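Local coordinates for protein putative aminotransferase (Actinomadura melliaura, PDB 4ZWV) that probably transfers an amino group onto a sugar with the help of pyridoxal 5'-phosphate, in the biosynthesis of the AT2433 aminopentose, at residues A[301-315]-A[360-372]. Numbering follows the deposited sequence. Where two conformers were deposited one is given.
Sequences DDRPAFHRKMEAAGI and DREHVVATIRSGW
In the small C-terminal alpha/beta domain of this DegT/DnrJ/EryC1-family aminotransferase, helix 303-312 packs against segment 360-372 on the chain's last helix, which begins before the segment; the helical stretches of the two segments run at 139° to each other. Phe306 and Ile368 also rest on the domain's antiparallel sheet, at Val348 and Leu350. The C-terminal Trp372, its CG turned between the backbone N and the carbonyl carbon (chi1 58°), lays its indole against the first turn of helix 303-312. Phe306 meets it edge-to-face, CD1 standing over the indole face 3.6 Å from Trp372 CD2, with the planes at 85°, while Phe306 CB makes a CH-pi contact over the five-membered ring. In the indole plane, Trp372 NE1 donates to Asp301 O over 2.9 Å, just ahead of the N-cap residue Asp302. With the indole replaced by the methyl of an alanine, Asp301 O would probably lose this donor and the edge of Phe306 its aromatic partner. Lys309 bends at chi2 to bring NZ 3.1 Å from Ser370 OG. Deeper in, selenomethionine Met310 CE touches Thr367 CG2 at 3.6 Å and Ile368 CG1. At the far end, beside the Schellman turn at Gly314, His363 NE2 donates almost straight to a lone pair of Ala313 O, 2.8 Å away in the imidazole plane.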
loop_
_atom_site.group_PDB
_atom_site.type_symbol
_atom_site.label_atom_id
_atom_site.label_comp_id
_atom_site.label_asym_id
_atom_site.label_seq_id
_atom_site.Cartn_x
_atom_site.Cartn_y
_atom_site.Cartn_z
ATOM N N ASP A 301 34.045 6.451 19.254
ATOM C CA ASP A 301 34.135 7.445 20.317
ATOM C C ASP A 301 34.067 8.842 19.711
ATOM O O ASP A 301 34.484 9.039 18.567
ATOM C CB ASP A 301 35.434 7.291 21.101
ATOM C CG ASP A 301 35.576 5.928 21.740
ATOM O OD1 ASP A 301 34.549 5.273 21.995
ATOM O OD2 ASP A 301 36.730 5.517 21.987
ATOM N N ASP A 302 33.569 9.806 20.488
ATOM C CA ASP A 302 33.417 11.197 20.038
ATOM C C ASP A 302 32.747 11.261 18.671
ATOM O O ASP A 302 33.282 11.840 17.723
ATOM C CB ASP A 302 34.765 11.920 19.987
ATOM C CG ASP A 302 34.614 13.442 19.956
ATOM O OD1 ASP A 302 33.464 13.938 19.942
ATOM O OD2 ASP A 302 35.650 14.142 19.929
ATOM N N ARG A 303 31.577 10.646 18.568
ATOM C CA ARG A 303 30.870 10.588 17.299
ATOM C C ARG A 303 30.485 11.958 16.710
ATOM O O ARG A 303 30.474 12.098 15.494
ATOM C CB ARG A 303 29.627 9.713 17.432
ATOM C CG ARG A 303 29.018 9.336 16.087
ATOM C CD ARG A 303 27.794 8.466 16.259
ATOM N NE ARG A 303 26.750 9.170 16.999
ATOM C CZ ARG A 303 25.620 8.607 17.413
ATOM N NH1 ARG A 303 25.368 7.332 17.137
ATOM N NH2 ARG A 303 24.735 9.328 18.094
ATOM N N PRO A 304 30.165 12.968 17.550
ATOM C CA PRO A 304 29.905 14.259 16.895
ATOM C C PRO A 304 31.096 14.770 16.079
ATOM O O PRO A 304 30.901 15.299 14.980
ATOM C CB PRO A 304 29.609 15.193 18.075
ATOM C CG PRO A 304 29.008 14.305 19.092
ATOM C CD PRO A 304 29.799 13.012 18.981
ATOM N N ALA A 305 32.306 14.609 16.602
ATOM C CA ALA A 305 33.499 15.000 15.859
ATOM C C ALA A 305 33.700 14.088 14.646
ATOM O O ALA A 305 34.124 14.549 13.588
ATOM C CB ALA A 305 34.723 14.981 16.764
ATOM N N PHE A 306 33.378 12.805 14.792
ATOM C CA PHE A 306 33.466 11.864 13.672
ATOM C C PHE A 306 32.529 12.269 12.532
ATOM O O PHE A 306 32.917 12.256 11.363
ATOM C CB PHE A 306 33.143 10.439 14.132
ATOM C CG PHE A 306 33.303 9.394 13.050
ATOM C CD1 PHE A 306 34.522 8.765 12.847
ATOM C CD2 PHE A 306 32.226 9.031 12.255
ATOM C CE1 PHE A 306 34.663 7.794 11.854
ATOM C CE2 PHE A 306 32.356 8.068 11.267
ATOM C CZ PHE A 306 33.576 7.450 11.061
ATOM N N HIS A 307 31.295 12.629 12.878
ATOM C CA HIS A 307 30.334 13.104 11.888
ATOM C C HIS A 307 30.852 14.340 11.148
ATOM O O HIS A 307 30.762 14.411 9.924
ATOM C CB HIS A 307 28.991 13.414 12.553
ATOM C CG HIS A 307 28.213 12.194 12.930
ATOM N ND1 HIS A 307 27.206 12.215 13.872
ATOM C CD2 HIS A 307 28.289 10.917 12.489
ATOM C CE1 HIS A 307 26.695 11.003 13.995
ATOM N NE2 HIS A 307 27.334 10.195 13.164
ATOM N N ARG A 308 31.398 15.301 11.889
ATOM C CA ARG A 308 31.934 16.515 11.282
ATOM C C ARG A 308 33.083 16.187 10.328
ATOM O O ARG A 308 33.219 16.810 9.277
ATOM C CB ARG A 308 32.377 17.504 12.365
ATOM C CG ARG A 308 31.204 18.114 13.131
ATOM C CD ARG A 308 31.622 19.272 14.033
ATOM N NE ARG A 308 32.474 18.848 15.141
ATOM C CZ ARG A 308 32.010 18.455 16.324
ATOM N NH1 ARG A 308 30.703 18.438 16.550
ATOM N NH2 ARG A 308 32.850 18.084 17.283
ATOM N N LYS A 309 33.899 15.205 10.696
ATOM C CA LYS A 309 34.994 14.742 9.846
ATOM C C LYS A 309 34.479 14.148 8.534
ATOM O O LYS A 309 34.977 14.476 7.460
ATOM C CB LYS A 309 35.839 13.703 10.584
ATOM C CG LYS A 309 37.073 13.238 9.826
ATOM C CD LYS A 309 38.253 14.168 10.068
ATOM C CE LYS A 309 39.469 13.726 9.261
ATOM N NZ LYS A 309 40.719 14.366 9.751
HETATM N N MSE A 310 33.495 13.257 8.627
HETATM C CA MSE A 310 32.918 12.646 7.434
HETATM C C MSE A 310 32.304 13.702 6.519
HETATM O O MSE A 310 32.563 13.711 5.319
HETATM C CB MSE A 310 31.861 11.606 7.804
HETATM C CG MSE A 310 32.373 10.402 8.594
HETATM SE SE MSE A 310 33.825 9.428 7.711
HETATM C CE MSE A 310 35.284 10.039 8.839
ATOM N N GLU A 311 31.498 14.585 7.100
ATOM C CA GLU A 311 30.846 15.658 6.347
ATOM C C GLU A 311 31.860 16.507 5.580
ATOM O O GLU A 311 31.664 16.794 4.399
ATOM C CB GLU A 311 30.017 16.541 7.286
ATOM C CG GLU A 311 28.792 15.835 7.855
ATOM C CD GLU A 311 28.189 16.550 9.057
ATOM O OE1 GLU A 311 28.735 17.596 9.471
ATOM O OE2 GLU A 311 27.170 16.057 9.591
ATOM N N ALA A 312 32.944 16.892 6.250
ATOM C CA ALA A 312 33.976 17.732 5.633
ATOM C C ALA A 312 34.694 17.001 4.498
ATOM O O ALA A 312 35.231 17.627 3.582
ATOM C CB ALA A 312 34.979 18.188 6.679
ATOM N N ALA A 313 34.700 15.674 4.566
ATOM C CA ALA A 313 35.349 14.852 3.547
ATOM C C ALA A 313 34.372 14.400 2.461
ATOM O O ALA A 313 34.730 13.610 1.584
ATOM C CB ALA A 313 36.007 13.639 4.194
ATOM N N GLY A 314 33.137 14.884 2.525
ATOM C CA GLY A 314 32.142 14.512 1.534
ATOM C C GLY A 314 31.757 13.044 1.612
ATOM O O GLY A 314 31.558 12.392 0.589
ATOM N N ILE A 315 31.675 12.518 2.830
ATOM C CA ILE A 315 31.240 11.142 3.047
ATOM C C ILE A 315 29.948 11.148 3.849
ATOM O O ILE A 315 29.899 11.711 4.935
ATOM C CB ILE A 315 32.312 10.313 3.798
ATOM C CG1 ILE A 315 33.619 10.278 3.003
ATOM C CG2 ILE A 315 31.788 8.907 4.077
ATOM C CD1 ILE A 315 34.844 9.911 3.845
ATOM N N ASP A 360 36.982 5.943 -4.071
ATOM C CA ASP A 360 36.011 6.313 -3.038
ATOM C C ASP A 360 36.278 5.587 -1.715
ATOM O O ASP A 360 36.334 6.218 -0.658
ATOM C CB ASP A 360 34.581 6.004 -3.488
ATOM C CG ASP A 360 34.076 6.930 -4.579
ATOM O OD1 ASP A 360 34.592 8.064 -4.723
ATOM O OD2 ASP A 360 33.142 6.509 -5.298
ATOM N N ARG A 361 36.431 4.265 -1.759
ATOM C CA ARG A 361 36.577 3.513 -0.504
ATOM C C ARG A 361 37.933 3.758 0.138
ATOM O O ARG A 361 38.052 3.715 1.364
ATOM C CB ARG A 361 36.347 2.011 -0.707
ATOM C CG ARG A 361 37.351 1.307 -1.584
ATOM C CD ARG A 361 36.982 -0.161 -1.715
ATOM N NE ARG A 361 38.073 -0.927 -2.309
ATOM C CZ ARG A 361 37.964 -2.178 -2.740
ATOM N NH1 ARG A 361 36.803 -2.817 -2.652
ATOM N NH2 ARG A 361 39.020 -2.788 -3.267
ATOM N N GLU A 362 38.947 4.026 -0.683
ATOM C CA GLU A 362 40.262 4.388 -0.170
ATOM C C GLU A 362 40.178 5.739 0.529
ATOM O O GLU A 362 40.827 5.965 1.551
ATOM C CB GLU A 362 41.285 4.427 -1.305
ATOM C CG GLU A 362 41.705 3.051 -1.786
ATOM C CD GLU A 362 42.454 3.089 -3.103
ATOM O OE1 GLU A 362 42.858 4.191 -3.533
ATOM O OE2 GLU A 362 42.638 2.013 -3.710
ATOM N N HIS A 363 39.334 6.620 -0.006
ATOM C CA HIS A 363 39.116 7.929 0.593
ATOM C C HIS A 363 38.422 7.807 1.955
ATOM O O HIS A 363 38.784 8.509 2.905
ATOM C CB HIS A 363 38.299 8.815 -0.363
ATOM C CG HIS A 363 37.915 10.143 0.211
ATOM N ND1 HIS A 363 38.843 11.074 0.625
ATOM C CD2 HIS A 363 36.701 10.706 0.417
ATOM C CE1 HIS A 363 38.216 12.145 1.080
ATOM N NE2 HIS A 363 36.915 11.949 0.960
ATOM N N VAL A 364 37.447 6.906 2.053
ATOM C CA VAL A 364 36.750 6.661 3.314
ATOM C C VAL A 364 37.744 6.170 4.371
ATOM O O VAL A 364 37.804 6.709 5.480
ATOM C CB VAL A 364 35.613 5.636 3.139
ATOM C CG1 VAL A 364 35.039 5.216 4.492
ATOM C CG2 VAL A 364 34.518 6.207 2.231
ATOM N N VAL A 365 38.542 5.171 4.010
ATOM C CA VAL A 365 39.521 4.604 4.933
ATOM C C VAL A 365 40.583 5.617 5.343
ATOM O O VAL A 365 40.899 5.736 6.525
ATOM C CB VAL A 365 40.203 3.363 4.321
ATOM C CG1 VAL A 365 41.459 2.985 5.108
ATOM C CG2 VAL A 365 39.215 2.207 4.274
ATOM N N ALA A 366 41.116 6.362 4.376
ATOM C CA ALA A 366 42.158 7.344 4.665
ATOM C C ALA A 366 41.639 8.446 5.584
ATOM O O ALA A 366 42.351 8.915 6.479
ATOM C CB ALA A 366 42.694 7.943 3.375
ATOM N N THR A 367 40.393 8.852 5.362
ATOM C CA THR A 367 39.780 9.891 6.175
ATOM C C THR A 367 39.623 9.418 7.619
ATOM O O THR A 367 40.031 10.110 8.549
ATOM C CB THR A 367 38.413 10.317 5.599
ATOM O OG1 THR A 367 38.610 10.897 4.303
ATOM C CG2 THR A 367 37.748 11.342 6.503
ATOM N N ILE A 368 39.050 8.233 7.800
ATOM C CA ILE A 368 38.881 7.672 9.135
ATOM C C ILE A 368 40.221 7.471 9.847
ATOM O O ILE A 368 40.374 7.836 11.017
ATOM C CB ILE A 368 38.119 6.331 9.076
ATOM C CG1 ILE A 368 36.672 6.564 8.630
ATOM C CG2 ILE A 368 38.125 5.635 10.432
ATOM C CD1 ILE A 368 35.901 5.287 8.384
ATOM N N ARG A 369 41.211 6.935 9.139
ATOM C CA ARG A 369 42.488 6.630 9.782
ATOM C C ARG A 369 43.300 7.879 10.135
ATOM O O ARG A 369 44.254 7.797 10.906
ATOM C CB ARG A 369 43.326 5.690 8.901
ATOM C CG ARG A 369 42.737 4.284 8.800
ATOM C CD ARG A 369 43.717 3.271 8.216
ATOM N NE ARG A 369 44.718 2.875 9.205
ATOM C CZ ARG A 369 44.632 1.797 9.981
ATOM N NH1 ARG A 369 43.596 0.974 9.878
ATOM N NH2 ARG A 369 45.599 1.528 10.854
ATOM N N SER A 370 42.917 9.029 9.588
ATOM C CA SER A 370 43.606 10.276 9.896
ATOM C C SER A 370 43.106 10.896 11.204
ATOM O O SER A 370 43.666 11.891 11.669
ATOM C CB SER A 370 43.451 11.282 8.749
ATOM O OG SER A 370 42.126 11.776 8.659
ATOM N N GLY A 371 42.061 10.309 11.788
ATOM C CA GLY A 371 41.578 10.729 13.094
ATOM C C GLY A 371 40.539 11.837 13.065
ATOM O O GLY A 371 40.288 12.440 12.025
ATOM N N TRP A 372 39.922 12.102 14.214
ATOM C CA TRP A 372 38.900 13.140 14.306
ATOM C C TRP A 372 38.870 13.774 15.691
ATOM O O TRP A 372 38.081 14.686 15.940
ATOM C CB TRP A 372 37.522 12.576 13.949
ATOM C CG TRP A 372 37.085 11.431 14.810
ATOM C CD1 TRP A 372 36.300 11.492 15.920
ATOM C CD2 TRP A 372 37.405 10.047 14.617
ATOM N NE1 TRP A 372 36.111 10.228 16.437
ATOM C CE2 TRP A 372 36.789 9.327 15.658
ATOM C CE3 TRP A 372 38.169 9.352 13.674
ATOM C CZ2 TRP A 372 36.896 7.942 15.771
ATOM C CZ3 TRP A 372 38.274 7.981 13.787
ATOM C CH2 TRP A 372 37.645 7.289 14.826
ATOM O OXT TRP A 372 39.630 13.399 16.580
HETATM O O HOH W 1 37.840 13.174 19.131
#